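Local coordinates for protein fusolin (Unidentified entomopoxvirus, PDB 4OW5) that enhances viral virulence, crystallises in vivo into viral spindles, and probably binds and oxidatively attacks chitin as a lytic polysaccharide mono-oxygenase, at residues Q39-K44 with A56-Y61; A71-N76 with N85-N90; F138-I143 with L194-T199; I151-P156 with T207-Y212. All coordinates share one frame; numbering follows the deposited sequence.

Contact 1 of 4, residues Q39-K44 with A56-Y61. With EDO (1,2-ethanediol), chain E.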
loop_
_atom_site.group_PDB
_atom_site.type_symbol
_atom_site.label_atom_id
_atom_site.label_comp_id
_atom_site.label_asym_id
_atom_site.label_seq_id
_atom_site.Cartn_x
_atom_site.Cartn_y
_atom_site.Cartn_z
ATOM N N GLN A 39 14.040 4.302 -22.085
ATOM C CA GLN A 39 13.394 5.054 -23.168
ATOM C C GLN A 39 13.424 6.559 -22.958
ATOM O O GLN A 39 13.503 7.293 -23.946
ATOM C CB GLN A 39 11.978 4.543 -23.414
ATOM C CG GLN A 39 12.075 3.145 -24.055
ATOM C CD GLN A 39 10.777 2.430 -24.320
ATOM O OE1 GLN A 39 9.693 2.867 -23.939
ATOM N NE2 GLN A 39 10.868 1.313 -25.025
ATOM N N ASN A 40 13.472 7.039 -21.726
ATOM C CA ASN A 40 13.588 8.468 -21.524
ATOM C C ASN A 40 14.941 8.959 -22.034
ATOM O O ASN A 40 15.014 9.976 -22.732
ATOM C CB ASN A 40 13.424 8.867 -20.045
ATOM C CG ASN A 40 12.164 9.645 -19.784
ATOM O OD1 ASN A 40 11.145 9.451 -20.443
ATOM N ND2 ASN A 40 12.226 10.628 -18.918
ATOM N N VAL A 41 15.999 8.228 -21.715
ATOM C CA VAL A 41 17.343 8.623 -22.158
ATOM C C VAL A 41 17.451 8.443 -23.673
ATOM O O VAL A 41 17.939 9.336 -24.350
ATOM C CB VAL A 41 18.428 7.856 -21.409
ATOM C CG1 VAL A 41 19.802 8.157 -22.012
ATOM C CG2 VAL A 41 18.389 8.220 -19.924
ATOM N N TYR A 42 17.002 7.313 -24.192
ATOM C CA TYR A 42 16.976 7.054 -25.630
ATOM C C TYR A 42 16.210 8.196 -26.371
ATOM O O TYR A 42 16.750 8.807 -27.296
ATOM C CB TYR A 42 16.305 5.696 -25.876
ATOM C CG TYR A 42 16.219 5.255 -27.322
ATOM C CD1 TYR A 42 15.036 5.372 -28.032
ATOM C CD2 TYR A 42 17.280 4.604 -27.933
ATOM C CE1 TYR A 42 14.938 4.946 -29.355
ATOM C CE2 TYR A 42 17.203 4.178 -29.266
ATOM C CZ TYR A 42 16.030 4.363 -29.976
ATOM O OH TYR A 42 15.950 3.932 -31.276
ATOM N N ASN A 43 15.014 8.529 -25.904
ATOM C CA ASN A 43 14.226 9.598 -26.554
ATOM C C ASN A 43 14.854 10.989 -26.369
ATOM O O ASN A 43 14.755 11.791 -27.293
ATOM C CB ASN A 43 12.781 9.596 -26.075
ATOM C CG ASN A 43 12.021 8.379 -26.511
ATOM O OD1 ASN A 43 12.379 7.722 -27.468
ATOM N ND2 ASN A 43 11.007 7.998 -25.775
ATOM N N LYS A 44 15.542 11.263 -25.248
ATOM C CA LYS A 44 16.219 12.547 -25.003
ATOM C C LYS A 44 17.331 12.791 -26.038
ATOM O O LYS A 44 17.431 13.885 -26.605
ATOM C CB LYS A 44 16.795 12.593 -23.594
ATOM C CG LYS A 44 17.368 13.956 -23.173
ATOM C CD LYS A 44 17.872 13.800 -21.725
ATOM C CE LYS A 44 18.548 15.016 -21.159
ATOM N NZ LYS A 44 18.823 14.828 -19.712
ATOM N N ALA A 56 20.811 4.614 -28.333
ATOM C CA ALA A 56 20.902 3.286 -27.695
ATOM C C ALA A 56 22.175 3.199 -26.836
ATOM O O ALA A 56 22.131 2.652 -25.745
ATOM C CB ALA A 56 20.894 2.159 -28.734
ATOM N N SER A 57 23.285 3.763 -27.301
ATOM C CA SER A 57 24.516 3.773 -26.522
ATOM C C SER A 57 24.339 4.529 -25.199
ATOM O O SER A 57 24.848 4.089 -24.164
ATOM C CB SER A 57 25.662 4.397 -27.316
ATOM O OG SER A 57 26.835 4.384 -26.521
ATOM N N ALA A 58 23.671 5.689 -25.247
ATOM C CA ALA A 58 23.468 6.525 -24.060
ATOM C C ALA A 58 22.605 5.804 -23.042
ATOM O O ALA A 58 22.987 5.740 -21.871
ATOM C CB ALA A 58 22.843 7.857 -24.452
ATOM N N ALA A 59 21.499 5.214 -23.483
ATOM C CA ALA A 59 20.567 4.488 -22.598
ATOM C C ALA A 59 21.195 3.178 -22.086
ATOM O O ALA A 59 21.011 2.826 -20.917
ATOM C CB ALA A 59 19.263 4.202 -23.317
ATOM N N GLN A 60 21.949 2.476 -22.936
ATOM C CA GLN A 60 22.596 1.225 -22.509
ATOM C C GLN A 60 23.731 1.529 -21.542
ATOM O O GLN A 60 23.918 0.759 -20.601
ATOM C CB GLN A 60 23.094 0.376 -23.687
ATOM C CG GLN A 60 21.942 -0.184 -24.472
ATOM C CD GLN A 60 22.320 -0.839 -25.766
ATOM O OE1 GLN A 60 23.475 -0.868 -26.158
ATOM N NE2 GLN A 60 21.321 -1.371 -26.455
ATOM N N TYR A 61 24.433 2.665 -21.721
ATOM C CA TYR A 61 25.502 3.095 -20.811
ATOM C C TYR A 61 24.942 3.314 -19.404
ATOM O O TYR A 61 25.580 2.963 -18.409
ATOM C CB TYR A 61 26.177 4.371 -21.320
ATOM C CG TYR A 61 27.253 4.927 -20.419
ATOM C CD1 TYR A 61 26.948 5.862 -19.436
ATOM C CD2 TYR A 61 28.595 4.658 -20.659
ATOM C CE1 TYR A 61 27.937 6.428 -18.648
ATOM C CE2 TYR A 61 29.599 5.209 -19.864
ATOM C CZ TYR A 61 29.270 6.127 -18.885
ATOM O OH TYR A 61 30.255 6.716 -18.136
HETATM C C1 EDO E . 11.084 4.546 -27.708
HETATM O O1 EDO E . 11.304 5.545 -28.692
HETATM C C2 EDO E . 9.629 4.590 -27.232
HETATM O O2 EDO E . 9.366 5.778 -26.485
#

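Contact 2 of 4, residues A71-N76 with N85-N90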
loop_
_atom_site.group_PDB
_atom_site.type_symbol
_atom_site.label_atom_id
_atom_site.label_comp_id
_atom_site.label_asym_id
_atom_site.label_seq_id
_atom_site.Cartn_x
_atom_site.Cartn_y
_atom_site.Cartn_z
ATOM N N ALA A 71 29.751 10.514 -8.342
ATOM C CA ALA A 71 30.006 11.949 -8.441
ATOM C C ALA A 71 31.279 12.279 -7.677
ATOM O O ALA A 71 31.572 11.667 -6.639
ATOM C CB ALA A 71 28.838 12.739 -7.888
ATOM N N LEU A 72 32.045 13.223 -8.194
ATOM C CA LEU A 72 33.329 13.615 -7.591
ATOM C C LEU A 72 33.112 14.834 -6.738
ATOM O O LEU A 72 32.731 15.876 -7.250
ATOM C CB LEU A 72 34.383 13.899 -8.685
ATOM C CG LEU A 72 34.575 12.783 -9.708
ATOM C CD1 LEU A 72 35.578 13.197 -10.770
ATOM C CD2 LEU A 72 34.973 11.469 -9.037
ATOM N N ALA A 73 33.363 14.711 -5.443
ATOM C CA ALA A 73 33.213 15.809 -4.512
ATOM C C ALA A 73 34.489 16.617 -4.356
ATOM O O ALA A 73 34.423 17.728 -3.835
ATOM C CB ALA A 73 32.780 15.283 -3.161
ATOM N N GLY A 74 35.633 16.070 -4.765
ATOM C CA GLY A 74 36.913 16.734 -4.546
ATOM C C GLY A 74 37.351 16.575 -3.101
ATOM O O GLY A 74 36.770 15.767 -2.362
ATOM N N PRO A 75 38.332 17.369 -2.630
ATOM C CA PRO A 75 38.827 17.181 -1.259
ATOM C C PRO A 75 37.852 17.535 -0.135
ATOM O O PRO A 75 38.014 17.014 0.961
ATOM C CB PRO A 75 40.082 18.055 -1.193
ATOM C CG PRO A 75 40.019 18.955 -2.330
ATOM C CD PRO A 75 39.139 18.355 -3.379
ATOM N N ASN A 76 36.815 18.349 -0.389
ATOM C CA ASN A 76 35.881 18.731 0.675
ATOM C C ASN A 76 34.635 17.840 0.689
ATOM O O ASN A 76 33.522 18.347 0.826
ATOM C CB ASN A 76 35.498 20.227 0.531
ATOM C CG ASN A 76 36.707 21.123 0.446
ATOM O OD1 ASN A 76 36.962 21.766 -0.577
ATOM N ND2 ASN A 76 37.510 21.145 1.501
ATOM N N ASN A 85 24.583 20.867 -2.509
ATOM C CA ASN A 85 24.419 21.991 -3.444
ATOM C C ASN A 85 25.259 21.905 -4.698
ATOM O O ASN A 85 24.879 22.514 -5.697
ATOM C CB ASN A 85 24.767 23.303 -2.738
ATOM C CG ASN A 85 23.868 23.573 -1.552
ATOM O OD1 ASN A 85 22.654 23.380 -1.620
ATOM N ND2 ASN A 85 24.407 24.091 -0.468
ATOM N N ASN A 86 26.412 21.228 -4.660
ATOM C CA ASN A 86 27.334 21.192 -5.806
ATOM C C ASN A 86 27.603 19.815 -6.398
ATOM O O ASN A 86 27.906 19.725 -7.584
ATOM C CB ASN A 86 28.697 21.771 -5.370
ATOM C CG ASN A 86 28.645 23.176 -4.828
ATOM O OD1 ASN A 86 27.890 24.020 -5.324
ATOM N ND2 ASN A 86 29.438 23.467 -3.799
ATOM N N VAL A 87 27.591 18.765 -5.602
ATOM C CA VAL A 87 28.024 17.452 -6.089
ATOM C C VAL A 87 26.819 16.663 -6.575
ATOM O O VAL A 87 26.813 16.203 -7.721
ATOM C CB VAL A 87 28.826 16.710 -4.996
ATOM C CG1 VAL A 87 29.422 15.414 -5.521
ATOM C CG2 VAL A 87 29.916 17.608 -4.437
ATOM N N VAL A 88 25.810 16.512 -5.713
ATOM C CA VAL A 88 24.545 15.837 -6.065
ATOM C C VAL A 88 23.371 16.766 -5.650
ATOM O O VAL A 88 22.615 16.461 -4.719
ATOM C CB VAL A 88 24.422 14.416 -5.466
ATOM C CG1 VAL A 88 23.210 13.674 -6.051
ATOM C CG2 VAL A 88 25.706 13.641 -5.683
ATOM N N PRO A 89 23.228 17.911 -6.360
ATOM C CA PRO A 89 22.150 18.849 -6.034
ATOM C C PRO A 89 20.780 18.325 -6.449
ATOM O O PRO A 89 19.791 18.654 -5.808
ATOM C CB PRO A 89 22.546 20.107 -6.796
ATOM C CG PRO A 89 23.334 19.627 -7.953
ATOM C CD PRO A 89 24.101 18.449 -7.416
ATOM N N ASN A 90 20.711 17.522 -7.516
ATOM C CA ASN A 90 19.448 16.976 -7.978
ATOM C C ASN A 90 19.761 15.722 -8.808
ATOM O O ASN A 90 20.937 15.355 -8.897
ATOM C CB ASN A 90 18.669 18.048 -8.735
ATOM C CG ASN A 90 19.531 18.852 -9.664
ATOM O OD1 ASN A 90 20.191 18.303 -10.542
ATOM N ND2 ASN A 90 19.604 20.154 -9.461
#

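Contact 3 of 4, residues F138-I143 with L194-T199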
loop_
_atom_site.group_PDB
_atom_site.type_symbol
_atom_site.label_atom_id
_atom_site.label_comp_id
_atom_site.label_asym_id
_atom_site.label_seq_id
_atom_site.Cartn_x
_atom_site.Cartn_y
_atom_site.Cartn_z
ATOM N N PHE A 138 26.404 -4.242 0.471
ATOM C CA PHE A 138 26.904 -3.396 -0.597
ATOM C C PHE A 138 28.048 -4.171 -1.276
ATOM O O PHE A 138 28.981 -4.637 -0.605
ATOM C CB PHE A 138 27.332 -2.036 -0.064
ATOM C CG PHE A 138 27.596 -1.052 -1.173
ATOM C CD1 PHE A 138 28.838 -0.984 -1.778
ATOM C CD2 PHE A 138 26.592 -0.202 -1.628
ATOM C CE1 PHE A 138 29.062 -0.118 -2.849
ATOM C CE2 PHE A 138 26.846 0.713 -2.644
ATOM C CZ PHE A 138 28.077 0.732 -3.266
ATOM N N CYS A 139 27.942 -4.318 -2.577
ATOM C CA CYS A 139 28.813 -5.110 -3.425
ATOM C C CYS A 139 29.881 -4.238 -4.081
ATOM O O CYS A 139 29.575 -3.538 -5.050
ATOM C CB CYS A 139 27.958 -5.823 -4.465
ATOM S SG CYS A 139 28.853 -6.950 -5.560
ATOM N N PRO A 140 31.152 -4.287 -3.610
ATOM C CA PRO A 140 32.193 -3.488 -4.276
ATOM C C PRO A 140 32.772 -4.277 -5.438
ATOM O O PRO A 140 33.279 -5.373 -5.231
ATOM C CB PRO A 140 33.221 -3.274 -3.174
ATOM C CG PRO A 140 33.122 -4.535 -2.331
ATOM C CD PRO A 140 31.716 -5.067 -2.485
ATOM N N THR A 141 32.652 -3.765 -6.658
ATOM C CA THR A 141 33.257 -4.429 -7.799
ATOM C C THR A 141 34.768 -4.093 -7.813
ATOM O O THR A 141 35.548 -4.837 -8.400
ATOM C CB THR A 141 32.538 -4.062 -9.081
ATOM O OG1 THR A 141 32.657 -2.674 -9.319
ATOM C CG2 THR A 141 31.071 -4.452 -9.044
ATOM N N ALA A 142 35.157 -2.935 -7.235
ATOM C CA ALA A 142 36.544 -2.521 -7.038
ATOM C C ALA A 142 36.695 -2.142 -5.586
ATOM O O ALA A 142 35.929 -1.317 -5.087
ATOM C CB ALA A 142 36.905 -1.355 -7.918
ATOM N N ILE A 143 37.692 -2.686 -4.925
ATOM C CA ILE A 143 37.921 -2.419 -3.504
ATOM C C ILE A 143 38.604 -1.065 -3.305
ATOM O O ILE A 143 39.677 -0.828 -3.842
ATOM C CB ILE A 143 38.735 -3.569 -2.851
ATOM C CG1 ILE A 143 37.995 -4.930 -2.971
ATOM C CG2 ILE A 143 39.043 -3.238 -1.378
ATOM C CD1 ILE A 143 36.680 -4.987 -2.229
ATOM N N LEU A 194 34.617 -10.123 -1.245
ATOM C CA LEU A 194 34.400 -9.233 -0.101
ATOM C C LEU A 194 33.164 -8.354 -0.366
ATOM O O LEU A 194 32.921 -7.947 -1.498
ATOM C CB LEU A 194 35.618 -8.338 0.159
ATOM C CG LEU A 194 36.923 -9.035 0.577
ATOM C CD1 LEU A 194 38.031 -8.037 0.704
ATOM C CD2 LEU A 194 36.748 -9.782 1.863
ATOM N N VAL A 195 32.391 -8.091 0.668
ATOM C CA VAL A 195 31.223 -7.210 0.633
ATOM C C VAL A 195 31.295 -6.284 1.836
ATOM O O VAL A 195 32.044 -6.548 2.783
ATOM C CB VAL A 195 29.886 -8.008 0.634
ATOM C CG1 VAL A 195 29.681 -8.767 -0.676
ATOM C CG2 VAL A 195 29.790 -8.954 1.830
ATOM N N TYR A 196 30.497 -5.232 1.817
ATOM C CA TYR A 196 30.259 -4.375 2.960
ATOM C C TYR A 196 28.915 -4.790 3.505
ATOM O O TYR A 196 27.949 -4.799 2.742
ATOM C CB TYR A 196 30.241 -2.909 2.608
ATOM C CG TYR A 196 31.569 -2.346 2.176
ATOM C CD1 TYR A 196 32.483 -1.904 3.108
ATOM C CD2 TYR A 196 31.837 -2.103 0.839
ATOM C CE1 TYR A 196 33.696 -1.343 2.722
ATOM C CE2 TYR A 196 33.052 -1.564 0.435
ATOM C CZ TYR A 196 33.994 -1.211 1.379
ATOM O OH TYR A 196 35.173 -0.654 0.963
ATOM N N ARG A 197 28.847 -5.185 4.780
ATOM C CA ARG A 197 27.581 -5.554 5.430
ATOM C C ARG A 197 27.399 -4.869 6.748
ATOM O O ARG A 197 28.327 -4.834 7.534
ATOM C CB ARG A 197 27.470 -7.039 5.712
ATOM C CG ARG A 197 27.291 -7.930 4.553
ATOM C CD ARG A 197 26.820 -9.307 5.015
ATOM N NE ARG A 197 27.687 -9.944 6.012
ATOM C CZ ARG A 197 28.649 -10.843 5.768
ATOM N NH1 ARG A 197 28.904 -11.236 4.531
ATOM N NH2 ARG A 197 29.351 -11.361 6.768
ATOM N N THR A 198 26.184 -4.424 7.039
ATOM C CA THR A 198 25.845 -3.799 8.318
ATOM C C THR A 198 24.339 -3.940 8.564
ATOM O O THR A 198 23.586 -3.922 7.613
ATOM C CB THR A 198 26.283 -2.303 8.328
ATOM O OG1 THR A 198 26.289 -1.819 9.659
ATOM C CG2 THR A 198 25.408 -1.400 7.460
ATOM N N THR A 199 23.913 -4.016 9.821
ATOM C CA THR A 199 22.510 -4.025 10.200
ATOM C C THR A 199 22.125 -2.631 10.607
ATOM O O THR A 199 22.789 -2.013 11.451
ATOM C CB THR A 199 22.217 -5.039 11.308
ATOM O OG1 THR A 199 22.517 -6.331 10.801
ATOM C CG2 THR A 199 20.743 -5.033 11.737
#

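Contact 4 of 4, residues I151-P156 with T207-Y212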
loop_
_atom_site.group_PDB
_atom_site.type_symbol
_atom_site.label_atom_id
_atom_site.label_comp_id
_atom_site.label_asym_id
_atom_site.label_seq_id
_atom_site.Cartn_x
_atom_site.Cartn_y
_atom_site.Cartn_z
ATOM N N ILE A 151 23.546 6.238 5.019
ATOM C CA ILE A 151 22.296 5.630 4.563
ATOM C C ILE A 151 21.187 6.547 5.010
ATOM O O ILE A 151 21.187 7.014 6.160
ATOM C CB ILE A 151 22.108 4.181 5.068
ATOM C CG1 ILE A 151 23.343 3.308 4.744
ATOM C CG2 ILE A 151 20.797 3.565 4.524
ATOM C CD1 ILE A 151 23.249 1.857 5.287
ATOM N N TYR A 152 20.266 6.818 4.086
ATOM C CA TYR A 152 19.107 7.655 4.281
ATOM C C TYR A 152 17.832 6.931 3.955
ATOM O O TYR A 152 17.834 6.042 3.119
ATOM C CB TYR A 152 19.173 8.903 3.400
ATOM C CG TYR A 152 20.392 9.761 3.633
ATOM C CD1 TYR A 152 20.322 10.897 4.425
ATOM C CD2 TYR A 152 21.601 9.474 3.011
ATOM C CE1 TYR A 152 21.431 11.706 4.630
ATOM C CE2 TYR A 152 22.719 10.278 3.203
ATOM C CZ TYR A 152 22.637 11.379 4.040
ATOM O OH TYR A 152 23.704 12.204 4.255
ATOM N N ILE A 153 16.727 7.364 4.563
ATOM C CA ILE A 153 15.383 6.856 4.300
ATOM C C ILE A 153 14.496 8.051 3.954
ATOM O O ILE A 153 14.610 9.126 4.574
ATOM C CB ILE A 153 14.775 6.007 5.453
ATOM C CG1 ILE A 153 13.421 5.406 5.008
ATOM C CG2 ILE A 153 14.575 6.842 6.742
ATOM C CD1 ILE A 153 12.871 4.386 5.926
ATOM N N THR A 154 13.623 7.868 2.975
ATOM C CA THR A 154 12.692 8.926 2.622
ATOM C C THR A 154 11.713 9.230 3.795
ATOM O O THR A 154 11.360 8.349 4.581
ATOM C CB THR A 154 11.917 8.631 1.352
ATOM O OG1 THR A 154 11.447 7.283 1.393
ATOM C CG2 THR A 154 12.733 8.906 0.089
ATOM N N VAL A 155 11.321 10.486 3.879
ATOM C CA VAL A 155 10.350 10.987 4.866
ATOM C C VAL A 155 9.009 10.281 4.620
ATOM O O VAL A 155 8.739 9.895 3.484
ATOM C CB VAL A 155 10.181 12.525 4.869
ATOM C CG1 VAL A 155 11.481 13.240 5.254
ATOM C CG2 VAL A 155 9.634 13.054 3.539
ATOM N N PRO A 156 8.118 10.183 5.623
ATOM C CA PRO A 156 6.838 9.488 5.382
ATOM C C PRO A 156 5.941 10.071 4.282
ATOM O O PRO A 156 5.207 9.315 3.676
ATOM C CB PRO A 156 6.141 9.540 6.742
ATOM C CG PRO A 156 7.247 9.785 7.734
ATOM C CD PRO A 156 8.272 10.585 7.038
ATOM N N THR A 207 4.001 2.901 3.477
ATOM C CA THR A 207 4.011 3.101 2.031
ATOM C C THR A 207 5.351 2.675 1.453
ATOM O O THR A 207 6.346 2.557 2.181
ATOM C CB THR A 207 3.787 4.591 1.743
ATOM O OG1 THR A 207 4.782 5.321 2.459
ATOM C CG2 THR A 207 2.412 5.073 2.151
ATOM N N GLN A 208 5.392 2.545 0.140
ATOM C CA GLN A 208 6.621 2.232 -0.554
ATOM C C GLN A 208 7.584 3.408 -0.364
ATOM O O GLN A 208 7.165 4.562 -0.412
ATOM C CB GLN A 208 6.351 1.937 -2.022
ATOM C CG GLN A 208 7.605 1.635 -2.764
ATOM C CD GLN A 208 7.397 1.043 -4.117
ATOM O OE1 GLN A 208 6.355 0.452 -4.431
ATOM N NE2 GLN A 208 8.369 1.227 -4.961
ATOM N N PHE A 209 8.828 3.109 -0.021
ATOM C CA PHE A 209 9.822 4.122 0.285
ATOM C C PHE A 209 11.131 3.844 -0.423
ATOM O O PHE A 209 11.296 2.826 -1.096
ATOM C CB PHE A 209 10.026 4.198 1.814
ATOM C CG PHE A 209 10.540 2.951 2.471
ATOM C CD1 PHE A 209 9.676 1.928 2.824
ATOM C CD2 PHE A 209 11.888 2.803 2.755
ATOM C CE1 PHE A 209 10.141 0.812 3.508
ATOM C CE2 PHE A 209 12.368 1.655 3.366
ATOM C CZ PHE A 209 11.490 0.683 3.781
ATOM N N VAL A 210 12.055 4.778 -0.279
ATOM C CA VAL A 210 13.372 4.726 -0.879
ATOM C C VAL A 210 14.409 4.805 0.220
ATOM O O VAL A 210 14.269 5.578 1.184
ATOM C CB VAL A 210 13.575 5.859 -1.968
ATOM C CG1 VAL A 210 15.059 6.079 -2.312
ATOM C CG2 VAL A 210 12.781 5.562 -3.213
ATOM N N LEU A 211 15.431 3.965 0.084
ATOM C CA LEU A 211 16.645 3.994 0.893
ATOM C C LEU A 211 17.720 4.553 -0.024
ATOM O O LEU A 211 17.763 4.165 -1.193
ATOM C CB LEU A 211 17.022 2.607 1.445
ATOM C CG LEU A 211 16.018 2.050 2.465
ATOM C CD1 LEU A 211 16.291 0.637 2.823
ATOM C CD2 LEU A 211 15.988 2.884 3.713
ATOM N N TYR A 212 18.442 5.565 0.431
ATOM C CA TYR A 212 19.507 6.203 -0.331
ATOM C C TYR A 212 20.847 5.899 0.337
ATOM O O TYR A 212 20.993 6.124 1.525
ATOM C CB TYR A 212 19.271 7.691 -0.418
ATOM C CG TYR A 212 20.044 8.413 -1.503
ATOM C CD1 TYR A 212 19.993 7.985 -2.830
ATOM C CD2 TYR A 212 20.829 9.522 -1.207
ATOM C CE1 TYR A 212 20.668 8.663 -3.831
ATOM C CE2 TYR A 212 21.461 10.242 -2.210
ATOM C CZ TYR A 212 21.405 9.796 -3.515
ATOM O OH TYR A 212 21.987 10.554 -4.487
HETATM O O HOH W 1 4.688 7.015 4.556
#

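Contact 1 of 4, residues Q39-K44 with A56-Y61
Val41 faces Ala59 with their CA atoms 5.3 Å apart, where two helices of an antiparallel helical hairpin run side by side. The short axes of 39-44 and 56-61 approach to 7.9 Å at an angle of 151°, a close spacing made possible by alanines on the second helix. Val41 CG1, anti to its own backbone N (chi1 173°), reaches over the other backbone: it lies 3.7 Å from Ala59 N and also touches the methyl of Ala58. From the opposite direction Ala59 CB comes down on the backbone N and CB of Tyr42. The Tyr42 ring is approached at both edges. Its CD2 lies 3.6 Å from Ala56 N, with Ala56 CA in the plane of the ring, while CE1 on the far edge stands near O1 of a 1,2-ethanediol. No hydrogen bond joins the two helices. Helix 32-47 also presents Asn40 and Asn43 to the second subunit, where Asn43 ND2 bonds Ile245 O of that subunit. The diol, probably from the crystallisation liquor, straddles the same Asn43 amide: its O1 donates to Asn43 OD1 over 2.7 Å, and Asn43 ND2 gives a nearly straight bond to diol O2 at 2.9 Å.

Contact 2 of 4, residues A71-N76 with N85-N90
Ala71, Ala73 and Val87 meet through methyl groups, joining the C-terminal end of helix 80-87 to strand 70-72, which pairs with 223-234 in the mixed sheet; the contact belongs to the helical region that precedes the later strands. The apolar contacts centre on Val87, whose two branches divide the work. CG1, anti to the backbone N (chi1 -174°), reaches Ala71 CB at 3.6 Å, while CG2, beside that N, rests against Ala73 CA at 3.8 Å and the Ala73 methyl at 3.9 Å. The valine thus bridges two alanines spaced two residues apart, with Leu72 turned away between them. Val88, the first residue to leave helical geometry, adds a second prong: its CG2 touches the same Ala71 methyl, 3.9 Å away, so Ala71 CB is met by two valines in succession.

Backbone atoms take part as well: Val87 CG1 also passes 3.8 Å from Leu72 O.

No hydrogen bond crosses between the two segments; the polar fastening is done by neighbours. Ala71 and Ala73 pair through their backbones with Gly224 and Gly222, Ala73 O accepts a bond from His82 NE2, and Val88 O is taken by Trp167 NE1. Leu72, on the other side of the strand, has its side chain about 8 Å from that of His1, a ligand of the copper or zinc site seen in this protein, though no metal is bound in this chain.

The side chains that meet are all apolar and mostly small, consistent with attachment through apolar packing and exclusion of water, whereas the directional bonds come from neighbouring groups.

Contact 3 of 4, residues F138-I143 with L194-T199
The Phe138 and Tyr196 side chains lie side by side and point the same way from the sheet. Their rings approach obliquely, Phe138 CD1 standing 4.1 Å from Tyr196 CD2, and closer to the backbone Phe138 CB and Tyr196 CB are 4.0 Å apart. Phe138 O sits at the edge of the tyrosine ring, near its plane, while the ring of Pro140 crosses farther out, bringing its CB within 4.0 Å of Tyr196 CE2. From neighbouring strands, two different torsions bring CD1 and CD2 together: Phe138 CG is anti to the backbone N (chi1 -169°), Tyr196 CG anti to the carbonyl carbon (chi1 -68°). Both rings meet Phe149 edge-to-face and also touch Trp215; the tyrosine hydroxyl is bonded to Glu145 OE2.

Beneath them, Phe138 and Tyr196 form an antiparallel hydrogen-bonded pair. Phe138 N donates to Tyr196 O over 2.8 Å and Tyr196 N returns a bond to Phe138 O at 2.9 Å, both almost straight and in the carbonyl plane. The ladder stops at the next such place, because Pro140 has no N-H to offer: its CD abuts Leu194 O at 3.3 Å instead. Beyond the turn, Ile143 CD1 swings back to Leu194 CB.

Tyr196 lies about 6 Å from His144 and Pro140 about 7 Å from His1, side chain to side chain, so this strand end borders the metal site seen in this protein, unoccupied in this chain. Cys139, facing away, is tied by a disulfide to Cys189. In the four-stranded antiparallel sheet, 131-140 and 194-203 are the central strands, flanked by 2-6 on the side of Cys139 and Thr141 and by 180-182 beyond Val195.

Contact 4 of 4, residues I151-P156 with T207-Y212
Tyr152 pairs with Tyr212 and Ile153 with Leu211 in an antiparallel strand contact, where the end of 147-154 meets the start of 209-217 inside the second sheet of the lytic polysaccharide mono-oxygenase-like domain. The short axes lie 4.5 Å apart. Tyr152 and Tyr212 are a hydrogen-bonded pair: each N donates to the other's O at 2.8 Å, although Tyr212 N is tilted 32° from the carbonyl plane of Tyr152. Two residues on, past the non-hydrogen-bonded pair Ile153-Leu211, Thr154 N bonds Val210 O at 3.0 Å. The return bond uses a side chain: Val210 N donates to Thr154 OG1 at 3.1 Å, almost straight (177°), because chi1 of 45° swings the hydroxyl in between the backbone N and carbonyl carbon. A side-chain acceptor thus stands in for the backbone as the strand ends.

On one face Tyr152 CB and Tyr212 CB touch at 4.0 Å. Tyr212 O lies in the plane of the Tyr152 ring at its edge; both rings meet Trp167 edge-to-face. Their hydroxyls leave the contact, Tyr152 OH bonding Glu150 and Tyr212 OH bonding Leu92 O. The other face is aliphatic and aromatic: Ile153 CB packs against Leu211 CD2, and Ile153 CD1 comes obliquely to Phe209 CD2 at 3.7 Å. Past the strand ends a water bonded to Thr207 OG1 at 2.7 Å also sits close to Pro156 O.

Ile153 and Phe209 continue onto Ile202 of strand 194-203 in the other sheet, the apolar filling between two layers expected of the fibronectin type III-like beta sandwich of lytic polysaccharide mono-oxygenases.

How the contacts relate
From the N terminus, strand 2-6 leads into the helical region, where contact 1 closes a short loop between helices 32-47 and 52-64. Directly afterwards contact 2 closes another, folding helix 80-87 back on strand 70-72. These two lie in series and do not touch. Contacts 3 and 4 each span about fifty residues, and they cross: 138-143, 151-156, 194-199 and 207-212 alternate along the chain. Contact 3 belongs to the four-stranded sheet and contact 4 to the other, so the chain changes layer between 131-140 and 147-154, and again between 194-203 and 209-217. Contact 2 reaches the same sheet as contact 4, and Val88 CG1 meets Tyr212 OH at 3.7 Å, linking helical region to sandwich.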